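Local coordinates for protein predicted protease of the collagenase family (Methanopyrus kandleri, PDB 5D88) that binds zinc and probably acts as a peptidase of the U32 family, built on a TIM barrel, at residues Val46-His51 with Val80-Asp85; Ala167-Glu172 with Trp235-Glu240. One frame throughout, in Å; residues are numbered along the deposited sequence. Where two conformers were deposited one is given.

Contact 1: residues Val46-His51 with Val80-Asp85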
loop_
_atom_site.group_PDB
_atom_site.type_symbol
_atom_site.label_atom_id
_atom_site.label_comp_id
_atom_site.label_asym_id
_atom_site.label_seq_id
_atom_site.Cartn_x
_atom_site.Cartn_y
_atom_site.Cartn_z
ATOM N N VAL A 46 17.396 9.813 -9.946
ATOM C CA VAL A 46 17.399 10.988 -9.091
ATOM C C VAL A 46 15.983 11.223 -8.569
ATOM O O VAL A 46 15.029 11.310 -9.358
ATOM C CB VAL A 46 17.949 12.230 -9.825
ATOM C CG1 VAL A 46 17.156 12.547 -11.054
ATOM C CG2 VAL A 46 17.984 13.425 -8.909
ATOM N N PRO A 47 15.789 11.304 -7.254
ATOM C CA PRO A 47 14.451 11.567 -6.705
ATOM C C PRO A 47 13.981 12.956 -7.079
ATOM O O PRO A 47 14.696 13.937 -6.848
ATOM C CB PRO A 47 14.653 11.460 -5.185
ATOM C CG PRO A 47 15.936 10.818 -5.008
ATOM C CD PRO A 47 16.783 11.157 -6.183
ATOM N N VAL A 48 12.758 13.040 -7.598
ATOM C CA VAL A 48 12.150 14.345 -7.846
ATOM C C VAL A 48 11.190 14.580 -6.688
ATOM O O VAL A 48 9.970 14.413 -6.794
ATOM C CB VAL A 48 11.503 14.455 -9.239
ATOM C CG1 VAL A 48 12.612 14.549 -10.298
ATOM C CG2 VAL A 48 10.570 13.292 -9.540
ATOM N N THR A 49 11.781 14.985 -5.571
ATOM C CA THR A 49 11.153 14.937 -4.261
ATOM C C THR A 49 9.769 15.554 -4.230
ATOM O O THR A 49 8.821 14.953 -3.706
ATOM C CB THR A 49 12.083 15.642 -3.290
ATOM O OG1 THR A 49 13.390 15.062 -3.447
ATOM C CG2 THR A 49 11.591 15.487 -1.875
ATOM N N GLU A 50 9.645 16.785 -4.716
ATOM C CA GLU A 50 8.409 17.522 -4.533
ATOM C C GLU A 50 7.248 16.943 -5.343
ATOM O O GLU A 50 6.119 17.370 -5.138
ATOM C CB GLU A 50 8.628 19.002 -4.881
ATOM C CG GLU A 50 8.788 19.307 -6.360
ATOM C CD GLU A 50 8.594 20.788 -6.693
ATOM O OE1 GLU A 50 7.457 21.300 -6.619
ATOM O OE2 GLU A 50 9.580 21.449 -7.047
ATOM N N HIS A 51 7.487 15.952 -6.196
ATOM C CA HIS A 51 6.426 15.272 -6.910
ATOM C C HIS A 51 6.043 13.924 -6.316
ATOM O O HIS A 51 5.131 13.273 -6.844
ATOM C CB HIS A 51 6.830 15.148 -8.365
ATOM C CG HIS A 51 6.958 16.484 -9.013
ATOM N ND1 HIS A 51 8.121 16.938 -9.593
ATOM C CD2 HIS A 51 6.070 17.498 -9.101
ATOM C CE1 HIS A 51 7.929 18.165 -10.048
ATOM N NE2 HIS A 51 6.693 18.529 -9.762
ATOM N N VAL A 80 19.622 9.431 -17.412
ATOM C CA VAL A 80 18.990 9.977 -16.214
ATOM C C VAL A 80 17.544 9.523 -16.139
ATOM O O VAL A 80 16.759 9.759 -17.066
ATOM C CB VAL A 80 19.053 11.516 -16.185
ATOM C CG1 VAL A 80 18.312 12.060 -14.975
ATOM C CG2 VAL A 80 20.512 11.981 -16.203
ATOM N N GLN A 81 17.170 8.939 -15.009
ATOM C CA GLN A 81 15.772 8.664 -14.732
ATOM C C GLN A 81 15.342 9.392 -13.469
ATOM O O GLN A 81 16.087 9.474 -12.490
ATOM C CB GLN A 81 15.515 7.165 -14.602
ATOM C CG GLN A 81 15.725 6.428 -15.913
ATOM C CD GLN A 81 15.595 4.920 -15.810
ATOM O OE1 GLN A 81 15.612 4.340 -14.724
ATOM N NE2 GLN A 81 15.485 4.271 -16.961
ATOM N N ALA A 82 14.152 9.969 -13.536
ATOM C CA ALA A 82 13.514 10.588 -12.388
ATOM C C ALA A 82 12.826 9.516 -11.562
ATOM O O ALA A 82 12.074 8.699 -12.100
ATOM C CB ALA A 82 12.481 11.620 -12.854
ATOM N N LEU A 83 13.055 9.542 -10.255
ATOM C CA LEU A 83 12.352 8.680 -9.311
ATOM C C LEU A 83 11.170 9.457 -8.749
ATOM O O LEU A 83 11.345 10.430 -8.004
ATOM C CB LEU A 83 13.291 8.209 -8.202
ATOM C CG LEU A 83 12.720 7.277 -7.131
ATOM C CD1 LEU A 83 12.303 5.927 -7.744
ATOM C CD2 LEU A 83 13.745 7.062 -6.054
ATOM N N MET A 84 9.972 9.017 -9.116
ATOM C CA MET A 84 8.704 9.650 -8.732
ATOM C C MET A 84 7.745 8.515 -8.383
ATOM O O MET A 84 6.690 8.342 -8.982
ATOM C CB MET A 84 8.146 10.526 -9.855
ATOM C CG MET A 84 7.021 11.424 -9.389
ATOM S SD MET A 84 6.473 12.526 -10.691
ATOM C CE MET A 84 5.845 11.318 -11.801
ATOM N N ASP A 85 8.133 7.700 -7.397
ATOM C CA ASP A 85 7.478 6.417 -7.177
ATOM C C ASP A 85 6.552 6.421 -5.974
ATOM O O ASP A 85 6.370 5.387 -5.338
ATOM C CB ASP A 85 8.497 5.287 -7.069
ATOM C CG ASP A 85 9.389 5.375 -5.847
ATOM O OD1 ASP A 85 9.448 6.402 -5.177
ATOM O OD2 ASP A 85 10.056 4.368 -5.565
#

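Contact 2: residues Ala167-Glu172 with Trp235-Glu240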
loop_
_atom_site.group_PDB
_atom_site.type_symbol
_atom_site.label_atom_id
_atom_site.label_comp_id
_atom_site.label_asym_id
_atom_site.label_seq_id
_atom_site.Cartn_x
_atom_site.Cartn_y
_atom_site.Cartn_z
ATOM N N ALA A 167 12.362 -9.156 -2.571
ATOM C CA ALA A 167 12.339 -10.532 -2.088
ATOM C C ALA A 167 12.666 -11.527 -3.190
ATOM O O ALA A 167 13.084 -12.648 -2.883
ATOM C CB ALA A 167 10.981 -10.869 -1.464
ATOM N N LEU A 168 12.529 -11.140 -4.455
ATOM C CA LEU A 168 12.802 -12.030 -5.582
ATOM C C LEU A 168 14.227 -11.927 -6.111
ATOM O O LEU A 168 14.554 -12.593 -7.100
ATOM C CB LEU A 168 11.831 -11.729 -6.720
ATOM C CG LEU A 168 10.453 -12.377 -6.606
ATOM C CD1 LEU A 168 9.723 -11.879 -5.382
ATOM C CD2 LEU A 168 9.635 -12.092 -7.847
ATOM N N ASN A 169 15.081 -11.131 -5.468
ATOM C CA ASN A 169 16.369 -10.781 -6.048
ATOM C C ASN A 169 17.285 -11.979 -6.232
ATOM O O ASN A 169 18.212 -11.902 -7.043
ATOM C CB ASN A 169 17.074 -9.760 -5.169
ATOM C CG ASN A 169 16.580 -8.366 -5.394
ATOM O OD1 ASN A 169 15.673 -8.141 -6.200
ATOM N ND2 ASN A 169 17.177 -7.400 -4.690
ATOM N N SER A 170 17.074 -13.069 -5.492
ATOM C CA SER A 170 17.886 -14.271 -5.661
ATOM C C SER A 170 17.037 -15.482 -6.018
ATOM O O SER A 170 17.500 -16.617 -5.875
ATOM C CB SER A 170 18.699 -14.581 -4.396
ATOM O OG SER A 170 19.696 -13.613 -4.149
ATOM N N ASN A 171 15.818 -15.272 -6.490
ATOM C CA ASN A 171 14.846 -16.348 -6.639
ATOM C C ASN A 171 14.719 -16.685 -8.123
ATOM O O ASN A 171 13.928 -16.080 -8.848
ATOM C CB ASN A 171 13.505 -15.951 -6.026
ATOM C CG ASN A 171 12.579 -17.141 -5.854
ATOM O OD1 ASN A 171 12.588 -18.059 -6.663
ATOM N ND2 ASN A 171 11.776 -17.125 -4.805
ATOM N N GLU A 172 15.485 -17.688 -8.569
ATOM C CA GLU A 172 15.498 -18.009 -9.995
ATOM C C GLU A 172 14.128 -18.477 -10.467
ATOM O O GLU A 172 13.660 -18.071 -11.537
ATOM C CB GLU A 172 16.556 -19.069 -10.298
ATOM C CG GLU A 172 16.697 -19.387 -11.789
ATOM C CD GLU A 172 15.869 -20.593 -12.250
ATOM O OE1 GLU A 172 15.941 -21.667 -11.607
ATOM O OE2 GLU A 172 15.154 -20.469 -13.274
ATOM N N TRP A 235 20.033 -7.269 0.468
ATOM C CA TRP A 235 21.375 -6.909 0.015
ATOM C C TRP A 235 21.922 -7.882 -1.003
ATOM O O TRP A 235 22.772 -7.505 -1.821
ATOM C CB TRP A 235 22.342 -6.845 1.207
ATOM C CG TRP A 235 21.972 -5.794 2.195
ATOM C CD1 TRP A 235 21.441 -5.983 3.444
ATOM C CD2 TRP A 235 22.064 -4.374 2.008
ATOM N NE1 TRP A 235 21.207 -4.769 4.039
ATOM C CE2 TRP A 235 21.582 -3.767 3.183
ATOM C CE3 TRP A 235 22.517 -3.560 0.961
ATOM C CZ2 TRP A 235 21.537 -2.377 3.345
ATOM C CZ3 TRP A 235 22.486 -2.187 1.131
ATOM C CH2 TRP A 235 21.995 -1.611 2.317
ATOM N N GLU A 236 21.455 -9.118 -0.964
ATOM C CA GLU A 236 21.939 -10.154 -1.853
ATOM C C GLU A 236 21.183 -10.087 -3.166
ATOM O O GLU A 236 20.016 -9.701 -3.210
ATOM C CB GLU A 236 21.745 -11.524 -1.207
ATOM C CG GLU A 236 22.390 -11.647 0.170
ATOM C CD GLU A 236 23.865 -12.002 0.099
ATOM O OE1 GLU A 236 24.342 -12.389 -0.992
ATOM O OE2 GLU A 236 24.554 -11.902 1.138
ATOM N N VAL A 237 21.849 -10.475 -4.250
ATOM C CA VAL A 237 21.197 -10.463 -5.548
ATOM C C VAL A 237 21.897 -11.450 -6.457
ATOM O O VAL A 237 23.088 -11.716 -6.310
ATOM C CB VAL A 237 21.204 -9.041 -6.152
ATOM C CG1 VAL A 237 22.627 -8.543 -6.278
ATOM C CG2 VAL A 237 20.465 -9.028 -7.487
ATOM N N ARG A 238 21.153 -11.974 -7.415
ATOM C CA ARG A 238 21.685 -12.800 -8.489
ATOM C C ARG A 238 21.526 -11.993 -9.777
ATOM O O ARG A 238 20.473 -12.011 -10.421
ATOM C CB ARG A 238 20.970 -14.137 -8.525
ATOM C CG ARG A 238 21.479 -15.071 -7.427
ATOM C CD ARG A 238 20.809 -16.412 -7.480
ATOM N NE ARG A 238 21.122 -17.085 -8.732
ATOM C CZ ARG A 238 20.522 -18.188 -9.162
ATOM N NH1 ARG A 238 19.555 -18.745 -8.438
ATOM N NH2 ARG A 238 20.884 -18.729 -10.320
ATOM N N GLU A 239 22.583 -11.257 -10.138
ATOM C CA GLU A 239 22.449 -10.280 -11.215
ATOM C C GLU A 239 22.168 -10.944 -12.543
ATOM O O GLU A 239 21.538 -10.333 -13.410
ATOM C CB GLU A 239 23.709 -9.431 -11.341
ATOM C CG GLU A 239 23.940 -8.499 -10.187
ATOM C CD GLU A 239 25.044 -7.511 -10.475
ATOM O OE1 GLU A 239 25.618 -7.558 -11.591
ATOM O OE2 GLU A 239 25.327 -6.679 -9.585
ATOM N N GLU A 240 22.628 -12.182 -12.723
ATOM C CA GLU A 240 22.425 -12.886 -13.982
ATOM C C GLU A 240 20.947 -13.102 -14.287
ATOM O O GLU A 240 20.609 -13.417 -15.434
ATOM C CB GLU A 240 23.178 -14.232 -13.961
ATOM C CG GLU A 240 22.607 -15.315 -13.027
ATOM C CD GLU A 240 23.079 -15.200 -11.577
ATOM O OE1 GLU A 240 23.655 -14.163 -11.185
ATOM O OE2 GLU A 240 22.860 -16.163 -10.817
HETATM O O HOH W 1 19.388 -7.291 -3.390
HETATM O O HOH W 2 18.328 -11.894 -2.484
#

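Contact 1: residues Val46-His51 with Val80-Asp85
Two neighbouring strands of the TIM barrel, 43-47 and 79-83, run parallel here and are joined through helix 63-75. Three backbone bonds stitch their C-terminal ends. Val46 N gives its hydrogen to Gln81 O at 2.9 Å, almost along the C=O axis; Leu83 N returns one to Val46 O at 2.8 Å, nearly straight (176° at the hydrogen) yet arriving from above the carbonyl plane. The last, Val48 N to Leu83 O at 3.0 Å, carries the pairing one residue beyond strand 43-47.

On the face turned to the surrounding helices, CG1 of Val46, wedged between its own N and carbonyl carbon (chi1 58°), meets Val80 CG1 obliquely at 4.1 Å, and helix 63-75 covers both valines. The two methyls of Val48 divide between successive partners: CG1 rests against Ala82 CB, while CG2 lies 3.7 Å from Met84 CB. With CG anti to its backbone N (chi1 -167°) and the chain extended at chi2, Met84 brings SD to 3.5 Å from His51 CB; the sulfur lies oblique to the imidazole. Helix 98-113 closes over Met84 and His51. Pro47 and Leu83 point to the other face, the barrel interior, their side chains only loosely touching. Such parallel pairing of adjacent strands, joined by a right-handed beta-alpha-beta crossover, is the repeating element of the TIM barrel.

Contact 2: residues Ala167-Glu172 with Trp235-Glu240
A single direct hydrogen bond joins the loop that leads into helix 172-181 to the one that precedes the barrel strand 244-247. Arg238 N gives its hydrogen to Asn169 O at 3.0 Å, fairly straight at 163° but from above the carbonyl plane. The accepting carbonyl belongs to a type I turn from Leu168 to Asn171, closed by Asn171 N to Leu168 O.

Water extends the link. Glu236 O takes a hydrogen from each of two waters; one accepts from Asn169 ND2 at 2.6 Å, and the other is bonded to Ser170 OG at 2.8 Å. The same carbonyl oxygen lies 3.5 Å from Asn169 CB, and Asn169 ND2 also bonds to Ala189 O of strand 185-190.

Apolar and van der Waals contacts fill in around these bonds. Val237 CG2, anti to its backbone N, touches Asn169 at the carbonyl oxygen and at CB. The aliphatic part of Arg238 runs alongside Ser170, with CD 3.7 Å from Ser170 O, and a bend at chi3 (63°) turns the guanidinium so that NH1 comes within 3.5 Å of Glu172 CB.

Charge pairing holds that guanidinium in place. NE and NH2 of Arg238 both grip OE2 of Glu240 side-on, NE at 2.9 Å, with the oxygen close to the guanidinium plane. The carboxylate of Glu172 stays apart from it and bonds to Ser176 instead.

The contact lies at the protein surface: Asn171 caps the N terminus of helix 172-181 through Glu174 N, Leu168 packs on that helix, and Val237 rests on Thr188 and Val190 of strand 185-190.

How the contacts relate
Followed from the N terminus, the chain closes contact 1 first: leaving strand 43-47, it passes through helix 63-75 and returns as strand 79-83, so the contact completes one beta-alpha-beta unit. Three further barrel strands, 117-120, 136-139 and 161-163, are laid down before contact 2 is reached. That contact opens after strand 161-163 and closes a longer excursion containing helix 172-181, strand 185-190 and helix 200-213, just ahead of the last strand, 244-247. The two loops follow in series, neither nested nor crossed. Their centres lie about 25 Å apart, one contact within the barrel wall, the other joining surface loops beside strand 185-190 and just before strand 244-247.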